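Local coordinates for protein CCMAN5 (Cellulosimicrobium cellulans, PDB 2XSG) that hydrolyses alpha-mannosidic linkages as a family 92 glycoside hydrolase, and is probably able to uncap mannose-6-phosphate on yeast-type N-glycans, at residues 112-117 with 135-140; 173-178 with 234-239; 415-420 with 469-474; 709-714 with 749-754. All blocks are in the same frame, centred on the assembly; numbering follows the deposited sequence.

Contact 1: residues 112-117 with 135-140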
loop_
_atom_site.group_PDB
_atom_site.type_symbol
_atom_site.label_atom_id
_atom_site.label_comp_id
_atom_site.label_asym_id
_atom_site.label_seq_id
_atom_site.Cartn_x
_atom_site.Cartn_y
_atom_site.Cartn_z
ATOM N N PHE A 112 3.190 -5.817 17.685
ATOM C CA PHE A 112 4.017 -6.875 18.279
ATOM C C PHE A 112 4.146 -8.114 17.423
ATOM O O PHE A 112 3.275 -8.416 16.628
ATOM C CB PHE A 112 3.548 -7.223 19.714
ATOM C CG PHE A 112 2.375 -8.180 19.787
ATOM C CD1 PHE A 112 1.074 -7.725 19.597
ATOM C CD2 PHE A 112 2.574 -9.517 20.097
ATOM C CE1 PHE A 112 -0.018 -8.586 19.683
ATOM C CE2 PHE A 112 1.495 -10.406 20.183
ATOM C CZ PHE A 112 0.186 -9.933 19.963
ATOM N N TYR A 113 5.247 -8.837 17.606
ATOM C CA TYR A 113 5.373 -10.186 17.064
ATOM C C TYR A 113 6.208 -11.067 18.013
ATOM O O TYR A 113 7.206 -10.609 18.573
ATOM C CB TYR A 113 5.982 -10.140 15.659
ATOM C CG TYR A 113 6.338 -11.497 15.101
ATOM C CD1 TYR A 113 7.543 -12.118 15.455
ATOM C CD2 TYR A 113 5.497 -12.146 14.216
ATOM C CE1 TYR A 113 7.890 -13.350 14.951
ATOM C CE2 TYR A 113 5.833 -13.389 13.697
ATOM C CZ TYR A 113 7.034 -13.984 14.071
ATOM O OH TYR A 113 7.373 -15.223 13.588
ATOM N N SER A 114 5.787 -12.315 18.210
ATOM C CA SER A 114 6.513 -13.225 19.107
ATOM C C SER A 114 6.586 -14.631 18.502
ATOM O O SER A 114 5.645 -15.072 17.814
ATOM C CB SER A 114 5.879 -13.242 20.512
ATOM O OG SER A 114 5.528 -11.925 20.964
ATOM N N VAL A 115 7.715 -15.314 18.733
ATOM C CA VAL A 115 7.965 -16.657 18.185
ATOM C C VAL A 115 8.994 -17.405 19.043
ATOM O O VAL A 115 9.937 -16.802 19.602
ATOM C CB VAL A 115 8.450 -16.604 16.705
ATOM C CG1 VAL A 115 9.845 -15.936 16.574
ATOM C CG2 VAL A 115 8.462 -18.011 16.063
ATOM N N GLY A 116 8.776 -18.704 19.186
ATOM C CA GLY A 116 9.762 -19.580 19.799
ATOM C C GLY A 116 10.665 -20.143 18.723
ATOM O O GLY A 116 10.202 -20.820 17.804
ATOM N N LEU A 117 11.952 -19.824 18.821
ATOM C CA LEU A 117 12.937 -20.265 17.845
ATOM C C LEU A 117 13.745 -21.405 18.424
ATOM O O LEU A 117 14.137 -21.345 19.585
ATOM C CB LEU A 117 13.867 -19.102 17.462
ATOM C CG LEU A 117 13.226 -17.855 16.844
ATOM C CD1 LEU A 117 14.261 -16.686 16.743
ATOM C CD2 LEU A 117 12.597 -18.194 15.484
ATOM N N GLU A 135 13.219 -17.792 23.031
ATOM C CA GLU A 135 11.907 -17.149 22.983
ATOM C C GLU A 135 12.154 -15.717 22.543
ATOM O O GLU A 135 12.877 -14.992 23.198
ATOM C CB GLU A 135 11.208 -17.187 24.350
ATOM C CG GLU A 135 10.877 -18.609 24.883
ATOM C CD GLU A 135 9.663 -19.267 24.209
ATOM O OE1 GLU A 135 9.071 -18.699 23.250
ATOM O OE2 GLU A 135 9.294 -20.379 24.644
ATOM N N ALA A 136 11.587 -15.339 21.407
ATOM C CA ALA A 136 11.801 -14.020 20.852
ATOM C C ALA A 136 10.502 -13.228 20.886
ATOM O O ALA A 136 9.466 -13.690 20.425
ATOM C CB ALA A 136 12.317 -14.129 19.449
ATOM N N GLU A 137 10.579 -12.024 21.435
ATOM C CA GLU A 137 9.477 -11.084 21.380
ATOM C C GLU A 137 9.990 -9.749 20.806
ATOM O O GLU A 137 11.012 -9.230 21.255
ATOM C CB GLU A 137 8.944 -10.828 22.782
ATOM C CG GLU A 137 8.222 -11.988 23.448
ATOM C CD GLU A 137 8.054 -11.750 24.932
ATOM O OE1 GLU A 137 6.961 -11.362 25.349
ATOM O OE2 GLU A 137 9.041 -11.896 25.680
ATOM N N VAL A 138 9.289 -9.211 19.810
ATOM C CA VAL A 138 9.539 -7.846 19.341
ATOM C C VAL A 138 8.252 -7.003 19.419
ATOM O O VAL A 138 7.132 -7.540 19.356
ATOM C CB VAL A 138 10.141 -7.813 17.903
ATOM C CG1 VAL A 138 11.493 -8.532 17.874
ATOM C CG2 VAL A 138 9.195 -8.470 16.864
ATOM N N ALA A 139 8.427 -5.689 19.598
ATOM C CA ALA A 139 7.350 -4.719 19.453
ATOM C C ALA A 139 7.896 -3.473 18.750
ATOM O O ALA A 139 9.115 -3.315 18.637
ATOM C CB ALA A 139 6.779 -4.349 20.812
ATOM N N ALA A 140 7.003 -2.588 18.312
ATOM C CA ALA A 140 7.413 -1.368 17.606
ATOM C C ALA A 140 6.719 -0.115 18.095
ATOM O O ALA A 140 5.546 -0.160 18.458
ATOM C CB ALA A 140 7.167 -1.517 16.095
HETATM O O HOH W 1 6.128 -9.232 21.162
#
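Strands 112-117 and 135-140 run antiparallel, and their two faces have quite different relief. On the buried face, Ala136 is the low point: its CB drops between two bumps, 4.2 Å from Val115 CG1 on one and 4.2 Å from Leu117 CD1 on the other. One pair along, Val138 CG2 sits in the crowded position between its own N and carbonyl carbon, which brings it to 3.8 Å from Tyr113 CB, at the edge of the ring and near its plane. Tyr113 CG is anti to the backbone N, and its OH is bonded to Glu106. On the other face Gly116 leaves a dip, and Glu135, bent at chi2, folds its carboxylate back over it, with OE1 3.6 Å from Gly116 CA. Ser114 OG rests against Glu137 CG at 3.7 Å, while the Glu137 carboxylate pairs with Arg148. A water bridges Ser114 OG and Val138 O. Four nearly straight backbone bonds link Tyr113 with Val138 and Val115 with Ala136 in both directions. Ile59 and Phe62 of strand 58-63 pack on the Tyr113 and Ala136 face, as expected in the antiparallel, sandwich-like N-terminal domain of family 92.

Contact 2: residues 173-178 with 234-239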
loop_
_atom_site.group_PDB
_atom_site.type_symbol
_atom_site.label_atom_id
_atom_site.label_comp_id
_atom_site.label_asym_id
_atom_site.label_seq_id
_atom_site.Cartn_x
_atom_site.Cartn_y
_atom_site.Cartn_z
ATOM N N SER A 173 26.943 0.595 3.999
ATOM C CA SER A 173 26.551 0.539 5.403
ATOM C C SER A 173 27.728 0.909 6.295
ATOM O O SER A 173 28.886 0.888 5.847
ATOM C CB SER A 173 26.032 -0.863 5.770
ATOM O OG SER A 173 27.099 -1.805 5.758
ATOM N N SER A 174 27.430 1.275 7.543
ATOM C CA SER A 174 28.474 1.545 8.540
ATOM C C SER A 174 28.000 1.181 9.923
ATOM O O SER A 174 26.793 1.112 10.193
ATOM C CB SER A 174 28.903 3.017 8.532
ATOM O OG SER A 174 27.836 3.842 8.997
ATOM N N VAL A 175 28.968 0.959 10.805
ATOM C CA VAL A 175 28.673 0.662 12.197
ATOM C C VAL A 175 29.794 1.237 13.071
ATOM O O VAL A 175 30.972 1.086 12.758
ATOM C CB VAL A 175 28.413 -0.859 12.418
ATOM C CG1 VAL A 175 29.639 -1.711 11.976
ATOM C CG2 VAL A 175 28.000 -1.146 13.888
ATOM N N GLN A 176 29.404 1.968 14.107
ATOM C CA GLN A 176 30.321 2.442 15.123
ATOM C C GLN A 176 29.849 1.847 16.445
ATOM O O GLN A 176 28.656 1.916 16.771
ATOM C CB GLN A 176 30.285 3.972 15.159
ATOM C CG GLN A 176 31.228 4.625 16.169
ATOM C CD GLN A 176 32.658 4.619 15.694
ATOM O OE1 GLN A 176 32.967 5.117 14.610
ATOM N NE2 GLN A 176 33.537 4.036 16.488
ATOM N N VAL A 177 30.786 1.270 17.194
ATOM C CA VAL A 177 30.523 0.695 18.508
ATOM C C VAL A 177 30.933 1.616 19.669
ATOM O O VAL A 177 32.013 2.199 19.644
ATOM C CB VAL A 177 31.274 -0.661 18.669
ATOM C CG1 VAL A 177 30.964 -1.289 20.000
ATOM C CG2 VAL A 177 30.882 -1.597 17.561
ATOM N N GLU A 178 30.076 1.709 20.691
ATOM C CA GLU A 178 30.371 2.430 21.949
ATOM C C GLU A 178 30.039 1.530 23.126
ATOM O O GLU A 178 28.942 0.980 23.187
ATOM C CB GLU A 178 29.486 3.674 22.086
ATOM C CG GLU A 178 29.984 4.918 21.391
ATOM C CD GLU A 178 31.221 5.465 22.073
ATOM O OE1 GLU A 178 31.121 5.840 23.273
ATOM O OE2 GLU A 178 32.291 5.511 21.414
ATOM N N THR A 234 28.928 -4.850 6.204
ATOM C CA THR A 234 29.466 -4.661 7.548
ATOM C C THR A 234 28.500 -5.282 8.551
ATOM O O THR A 234 27.340 -5.588 8.216
ATOM C CB THR A 234 29.729 -3.146 7.910
ATOM O OG1 THR A 234 28.490 -2.435 8.005
ATOM C CG2 THR A 234 30.601 -2.470 6.865
ATOM N N GLY A 235 28.985 -5.477 9.774
ATOM C CA GLY A 235 28.154 -5.964 10.854
ATOM C C GLY A 235 28.824 -5.936 12.204
ATOM O O GLY A 235 30.007 -5.600 12.317
ATOM N N ALA A 236 28.060 -6.296 13.230
ATOM C CA ALA A 236 28.570 -6.408 14.594
ATOM C C ALA A 236 27.971 -7.633 15.281
ATOM O O ALA A 236 26.850 -8.043 14.978
ATOM C CB ALA A 236 28.267 -5.139 15.388
ATOM N N ILE A 237 28.741 -8.233 16.182
ATOM C CA ILE A 237 28.263 -9.375 16.957
ATOM C C ILE A 237 28.364 -9.026 18.434
ATOM O O ILE A 237 29.444 -8.701 18.930
ATOM C CB ILE A 237 29.028 -10.679 16.610
ATOM C CG1 ILE A 237 28.946 -10.928 15.079
ATOM C CG2 ILE A 237 28.477 -11.857 17.405
ATOM C CD1 ILE A 237 29.567 -12.225 14.587
ATOM N N LEU A 238 27.216 -9.032 19.101
ATOM C CA LEU A 238 27.127 -8.732 20.527
ATOM C C LEU A 238 27.115 -10.040 21.294
ATOM O O LEU A 238 26.368 -10.943 20.944
ATOM C CB LEU A 238 25.834 -7.957 20.826
ATOM C CG LEU A 238 25.654 -6.610 20.107
ATOM C CD1 LEU A 238 24.172 -6.248 19.942
ATOM C CD2 LEU A 238 26.430 -5.484 20.820
ATOM N N THR A 239 27.936 -10.133 22.334
ATOM C CA THR A 239 28.001 -11.322 23.184
ATOM C C THR A 239 27.728 -10.915 24.635
ATOM O O THR A 239 28.330 -9.956 25.154
ATOM C CB THR A 239 29.358 -12.053 23.047
ATOM O OG1 THR A 239 29.596 -12.365 21.667
ATOM C CG2 THR A 239 29.367 -13.358 23.850
#
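Two layers of the N-terminal beta-sandwich meet here face to face, strand 173-178 belonging to the ten-strand sheet and strand 235-239 to the five-strand sheet. The touching parts, 173-175 and 234-236, run only 29° from parallel, yet side chains rather than backbone bonds fill the gap: the CA atoms of Ser173 and Thr234 are 6.3 Å apart, those of Val175 and Gly235 6.8 Å. Ser173, Val175, Thr234 and Ala236 all send their CB toward the opposite strand, whereas Ser174 turns away and bonds through OG to Gln190 N.

Val175 is the main apolar wedge. Its two methyls divide the work: CG1, in the crowded position between N and carbonyl carbon, lies 3.9 Å from Gly235 O, and CG2, anti to the backbone N, faces Ala236 CB at 4.3 Å. The side chains of Val175 and Thr234 do not meet head on but slide past each other in opposite directions; Thr234 OG1 is turned to Ser173. Further along, Val177 and Leu187 of the ten-strand sheet and Val214 of the five-strand sheet extend the apolar layer around Ala236.

Thr234 lies in the short link by which the chain passes from strand 228-231 of one sheet to strand 235-240 of the other, so the polar pair marks this passage. Both hydroxyls take the crowded first torsion, 69° for Ser173 and 67° for Thr234, and come tip to tip as a relay: Thr234 OG1 donates to Ser173 OG over 2.7 Å, and Ser173 OG in turn is bonded to Val232 O.

Contact 3: residues 415-420 with 469-474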
loop_
_atom_site.group_PDB
_atom_site.type_symbol
_atom_site.label_atom_id
_atom_site.label_comp_id
_atom_site.label_asym_id
_atom_site.label_seq_id
_atom_site.Cartn_x
_atom_site.Cartn_y
_atom_site.Cartn_z
ATOM N N ASP A 415 -6.843 15.660 -5.778
ATOM C CA ASP A 415 -7.848 15.012 -4.936
ATOM C C ASP A 415 -8.141 15.854 -3.696
ATOM O O ASP A 415 -9.305 16.072 -3.355
ATOM C CB ASP A 415 -7.385 13.600 -4.527
ATOM C CG ASP A 415 -8.502 12.764 -3.927
ATOM O OD1 ASP A 415 -9.236 12.109 -4.699
ATOM O OD2 ASP A 415 -8.646 12.755 -2.687
ATOM N N ALA A 416 -7.088 16.324 -3.031
ATOM C CA ALA A 416 -7.235 17.218 -1.864
ATOM C C ALA A 416 -7.813 18.575 -2.255
ATOM O O ALA A 416 -8.698 19.105 -1.578
ATOM C CB ALA A 416 -5.912 17.380 -1.147
ATOM N N ILE A 417 -7.342 19.139 -3.361
ATOM C CA ILE A 417 -7.899 20.408 -3.814
ATOM C C ILE A 417 -9.388 20.272 -4.148
ATOM O O ILE A 417 -10.193 21.064 -3.689
ATOM C CB ILE A 417 -7.108 21.022 -5.001
ATOM C CG1 ILE A 417 -5.648 21.295 -4.595
ATOM C CG2 ILE A 417 -7.807 22.302 -5.487
ATOM C CD1 ILE A 417 -4.685 21.598 -5.772
ATOM N N ALA A 418 -9.768 19.259 -4.926
ATOM C CA ALA A 418 -11.186 19.092 -5.282
ATOM C C ALA A 418 -12.031 18.903 -4.022
ATOM O O ALA A 418 -13.186 19.345 -3.971
ATOM C CB ALA A 418 -11.376 17.931 -6.246
ATOM N N LYS A 419 -11.442 18.265 -3.010
ATOM C CA LYS A 419 -12.109 18.025 -1.721
ATOM C C LYS A 419 -12.104 19.236 -0.773
ATOM O O LYS A 419 -12.550 19.121 0.368
ATOM C CB LYS A 419 -11.522 16.788 -1.009
ATOM C CG LYS A 419 -12.078 15.454 -1.500
ATOM C CD LYS A 419 -11.339 14.261 -0.898
ATOM C CE LYS A 419 -11.848 12.948 -1.467
ATOM N NZ LYS A 419 -11.439 12.698 -2.885
ATOM N N GLY A 420 -11.610 20.383 -1.241
ATOM C CA GLY A 420 -11.708 21.645 -0.476
ATOM C C GLY A 420 -10.608 21.894 0.548
ATOM O O GLY A 420 -10.729 22.784 1.390
ATOM N N SER A 469 -4.529 20.113 -14.098
ATOM C CA SER A 469 -5.481 21.193 -14.387
ATOM C C SER A 469 -6.139 21.744 -13.110
ATOM O O SER A 469 -6.311 22.952 -12.966
ATOM C CB SER A 469 -6.530 20.748 -15.416
ATOM O OG SER A 469 -7.612 20.098 -14.794
ATOM N N VAL A 470 -6.505 20.848 -12.191
ATOM C CA VAL A 470 -7.063 21.224 -10.885
ATOM C C VAL A 470 -6.047 22.052 -10.085
ATOM O O VAL A 470 -6.377 23.114 -9.540
ATOM C CB VAL A 470 -7.518 19.965 -10.105
ATOM C CG1 VAL A 470 -7.923 20.298 -8.671
ATOM C CG2 VAL A 470 -8.673 19.259 -10.837
ATOM N N ILE A 471 -4.798 21.583 -10.039
ATOM C CA ILE A 471 -3.716 22.331 -9.382
ATOM C C ILE A 471 -3.456 23.685 -10.061
ATOM O O ILE A 471 -3.192 24.698 -9.383
ATOM C CB ILE A 471 -2.401 21.511 -9.323
ATOM C CG1 ILE A 471 -2.646 20.124 -8.699
ATOM C CG2 ILE A 471 -1.314 22.281 -8.560
ATOM C CD1 ILE A 471 -1.485 19.095 -8.913
ATOM N N ALA A 472 -3.524 23.714 -11.386
ATOM C CA ALA A 472 -3.295 24.981 -12.109
ATOM C C ALA A 472 -4.323 26.064 -11.723
ATOM O O ALA A 472 -3.949 27.216 -11.452
ATOM C CB ALA A 472 -3.265 24.747 -13.637
ATOM N N ASP A 473 -5.604 25.686 -11.683
ATOM C CA ASP A 473 -6.704 26.601 -11.321
ATOM C C ASP A 473 -6.557 27.082 -9.872
ATOM O O ASP A 473 -6.886 28.218 -9.545
ATOM C CB ASP A 473 -8.070 25.912 -11.497
ATOM C CG ASP A 473 -8.652 26.085 -12.900
ATOM O OD1 ASP A 473 -8.392 27.123 -13.546
ATOM O OD2 ASP A 473 -9.387 25.180 -13.360
ATOM N N GLU A 474 -6.078 26.197 -8.999
ATOM C CA GLU A 474 -5.853 26.565 -7.611
ATOM C C GLU A 474 -4.735 27.596 -7.469
ATOM O O GLU A 474 -4.748 28.406 -6.535
ATOM C CB GLU A 474 -5.532 25.331 -6.775
ATOM C CG GLU A 474 -5.392 25.607 -5.294
ATOM C CD GLU A 474 -6.715 25.928 -4.599
ATOM O OE1 GLU A 474 -7.795 25.934 -5.241
ATOM O OE2 GLU A 474 -6.662 26.164 -3.379
#
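Taken in order, helical segment 469-474 begins with Ser469, whose OG turns back to the carbonyl of Tyr466 in its own helix. Val470 makes the first touch: CG1, anti to its backbone N, lies 3.8 Å from Ile417 CG2, the two side chains sliding past each other in opposite directions. Ile471 receives the far end of the same isoleucine, whose CD1 comes within 3.9 Å of Ile471 CG1 and approaches at about a right angle. Asp473 points its carboxylate elsewhere, to Arg485. One turn beyond Val470, Glu474 bends at chi2 (71°) and crosses Ile417 obliquely, with OE1 3.6 Å from the Ile417 CG2 methyl, a packing contact on the solvent side. Ile417 is thus a single knob set among Val470, Ile471 and Glu474, and an alanine here would probably lose most of this apolar packing and loosen the helices against each other. Gly420 closes helix 409-418 in a Schellman motif, and Lys419 NZ folds back to a salt bridge with Asp415 OD2 at 2.8 Å. Such helix-on-helix packing is consistent with the (alpha/alpha)6 barrel expected of the family 92 catalytic domain, a member of the six-hairpin clan. Helix 455-474 is backed by helix 427-438 through Ile471 and by helix 478-495 through Ala472 and Asp473, while helix 409-418 leans on helix 368-387 through Ala416.

Contact 4: residues 709-714 with 749-754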
loop_
_atom_site.group_PDB
_atom_site.type_symbol
_atom_site.label_atom_id
_atom_site.label_comp_id
_atom_site.label_asym_id
_atom_site.label_seq_id
_atom_site.Cartn_x
_atom_site.Cartn_y
_atom_site.Cartn_z
ATOM N N VAL A 709 -23.207 5.238 8.074
ATOM C CA VAL A 709 -23.883 4.578 6.977
ATOM C C VAL A 709 -24.500 3.295 7.514
ATOM O O VAL A 709 -23.804 2.460 8.099
ATOM C CB VAL A 709 -22.958 4.351 5.747
ATOM C CG1 VAL A 709 -21.753 3.446 6.072
ATOM C CG2 VAL A 709 -23.755 3.779 4.559
ATOM N N THR A 710 -25.815 3.164 7.355
ATOM C CA THR A 710 -26.521 1.939 7.753
ATOM C C THR A 710 -27.076 1.177 6.551
ATOM O O THR A 710 -27.412 1.766 5.513
ATOM C CB THR A 710 -27.683 2.214 8.739
ATOM O OG1 THR A 710 -28.446 3.333 8.274
ATOM C CG2 THR A 710 -27.151 2.485 10.138
ATOM N N ALA A 711 -27.174 -0.138 6.710
ATOM C CA ALA A 711 -27.698 -1.009 5.670
ATOM C C ALA A 711 -28.720 -1.930 6.323
ATOM O O ALA A 711 -28.407 -3.034 6.782
ATOM C CB ALA A 711 -26.565 -1.787 4.990
ATOM N N ASP A 712 -29.951 -1.436 6.391
ATOM C CA ASP A 712 -30.994 -2.104 7.147
ATOM C C ASP A 712 -31.386 -3.402 6.467
ATOM O O ASP A 712 -31.686 -3.419 5.287
ATOM C CB ASP A 712 -32.183 -1.165 7.339
ATOM C CG ASP A 712 -31.900 -0.098 8.381
ATOM O OD1 ASP A 712 -31.662 1.084 8.018
ATOM O OD2 ASP A 712 -31.888 -0.458 9.584
ATOM N N GLY A 713 -31.327 -4.502 7.208
ATOM C CA GLY A 713 -31.602 -5.808 6.622
ATOM C C GLY A 713 -30.512 -6.411 5.736
ATOM O O GLY A 713 -30.752 -7.416 5.093
ATOM N N VAL A 714 -29.312 -5.834 5.707
ATOM C CA VAL A 714 -28.206 -6.418 4.921
ATOM C C VAL A 714 -27.899 -7.849 5.374
ATOM O O VAL A 714 -27.923 -8.146 6.563
ATOM C CB VAL A 714 -26.907 -5.565 4.989
ATOM C CG1 VAL A 714 -26.251 -5.654 6.372
ATOM C CG2 VAL A 714 -25.915 -5.975 3.886
ATOM N N PHE A 749 -29.417 2.955 4.152
ATOM C CA PHE A 749 -29.918 2.127 3.065
ATOM C C PHE A 749 -30.894 1.054 3.550
ATOM O O PHE A 749 -30.756 0.548 4.657
ATOM C CB PHE A 749 -28.764 1.470 2.312
ATOM C CG PHE A 749 -27.861 2.442 1.626
ATOM C CD1 PHE A 749 -28.288 3.124 0.487
ATOM C CD2 PHE A 749 -26.582 2.675 2.110
ATOM C CE1 PHE A 749 -27.449 4.028 -0.149
ATOM C CE2 PHE A 749 -25.746 3.576 1.488
ATOM C CZ PHE A 749 -26.169 4.252 0.350
ATOM N N ARG A 750 -31.878 0.728 2.719
ATOM C CA ARG A 750 -32.746 -0.431 2.943
ATOM C C ARG A 750 -32.305 -1.509 1.951
ATOM O O ARG A 750 -32.343 -1.300 0.736
ATOM C CB ARG A 750 -34.223 -0.043 2.734
ATOM C CG ARG A 750 -35.271 -1.101 3.135
ATOM C CD ARG A 750 -36.725 -0.602 2.881
ATOM N NE ARG A 750 -36.985 0.692 3.531
ATOM C CZ ARG A 750 -38.116 1.401 3.440
ATOM N NH1 ARG A 750 -39.151 0.969 2.716
ATOM N NH2 ARG A 750 -38.211 2.566 4.083
ATOM N N MET A 751 -31.856 -2.650 2.470
ATOM C CA MET A 751 -31.306 -3.727 1.631
ATOM C C MET A 751 -32.320 -4.828 1.372
ATOM O O MET A 751 -33.264 -5.000 2.138
ATOM C CB MET A 751 -30.065 -4.315 2.281
ATOM C CG MET A 751 -29.047 -3.294 2.734
ATOM S SD MET A 751 -28.421 -2.277 1.374
ATOM C CE MET A 751 -27.355 -3.392 0.479
ATOM N N GLY A 752 -32.119 -5.582 0.295
ATOM C CA GLY A 752 -33.020 -6.677 -0.063
ATOM C C GLY A 752 -32.322 -7.677 -0.963
ATOM O O GLY A 752 -31.209 -7.442 -1.444
ATOM N N GLU A 753 -32.986 -8.791 -1.205
ATOM C CA GLU A 753 -32.373 -9.920 -1.877
ATOM C C GLU A 753 -32.517 -9.860 -3.403
ATOM O O GLU A 753 -31.914 -10.673 -4.112
ATOM C CB GLU A 753 -32.937 -11.230 -1.312
ATOM C CG GLU A 753 -32.491 -11.478 0.132
ATOM C CD GLU A 753 -32.904 -12.830 0.679
ATOM O OE1 GLU A 753 -33.115 -13.767 -0.123
ATOM O OE2 GLU A 753 -32.991 -12.958 1.924
ATOM N N GLN A 754 -33.305 -8.902 -3.894
ATOM C CA GLN A 754 -33.515 -8.736 -5.330
ATOM C C GLN A 754 -33.044 -7.374 -5.816
ATOM O O GLN A 754 -33.106 -6.412 -5.068
ATOM C CB GLN A 754 -35.003 -8.914 -5.688
ATOM C CG GLN A 754 -35.754 -10.002 -4.904
ATOM C CD GLN A 754 -35.231 -11.391 -5.193
ATOM O OE1 GLN A 754 -34.725 -11.660 -6.287
ATOM N NE2 GLN A 754 -35.358 -12.297 -4.212
#
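Strands 709-712 and 749-752 cross at -34° within the parallel pair of an otherwise antiparallel six-strand sheet, flanked by strands 696-700 and 720-726, and their two faces differ sharply. The tight face carries Ala711, Phe749 and Met751. Phe749 has CG anti to its carbonyl carbon, which brings the ring back along the neighbouring strand, where Val709 CG2 meets it at the edge, near the ring plane, 3.7 Å from Phe749 CE2. Met751 CG, anti to its carbonyl carbon, lies 3.7 Å from Ala711 CB and 3.8 Å from Val714 CB; bends at chi2 and chi3 then turn SD and CE. Val714 is held in place by the type II turn from Ala711 to Val714, closed by the bond from Val714 N to Ala711 O. Phe749 also touches Val721 and Ala724 of the adjoining strand 720-726 and Pro692 of a loop. An alanine here removes the ring and would probably leave this face of the sheet less well packed.

The other face is loose. Asp712 and Arg750, neighbours in the parallel register, are both exposed, but their charges do not meet: Asp712 OD1 stays 7.0 Å from Arg750 NE, and the Arg750 side chain runs outward past Ser723.

Between the faces the backbone does the joining. Phe749 N donates to Thr710 O at 2.7 Å, Asp712 N to Phe749 O at 2.8 Å, and Met751 N to Asp712 O at 2.9 Å. Cohesion therefore comes from these three nearly straight bonds and apolar burial on one side, with any attraction between Asp712 and Arg750 likely to be weak and screened by solvent.

Overall arrangement
Contacts 1 and 2 both belong to the N-terminal domain and reach the same ten-strand sheet, their centres 22 Å apart and nearest atoms about 13 Å apart. Contacts 3 and 4 both belong to the catalytic part of the chain, about 35 Å between centres, one joining helices and the other strands. Contacts 1 and 3 lie on opposite sides of the chain's centre, their own centres about 45 Å apart, and the longest span, about 60 Å between centres, separates contacts 2 and 4. The calcium ion is held by Asn588, Glu589 and Asp662, and none of the four contacts includes a calcium ligand; the active site probably lies between the two domains, as in relatives.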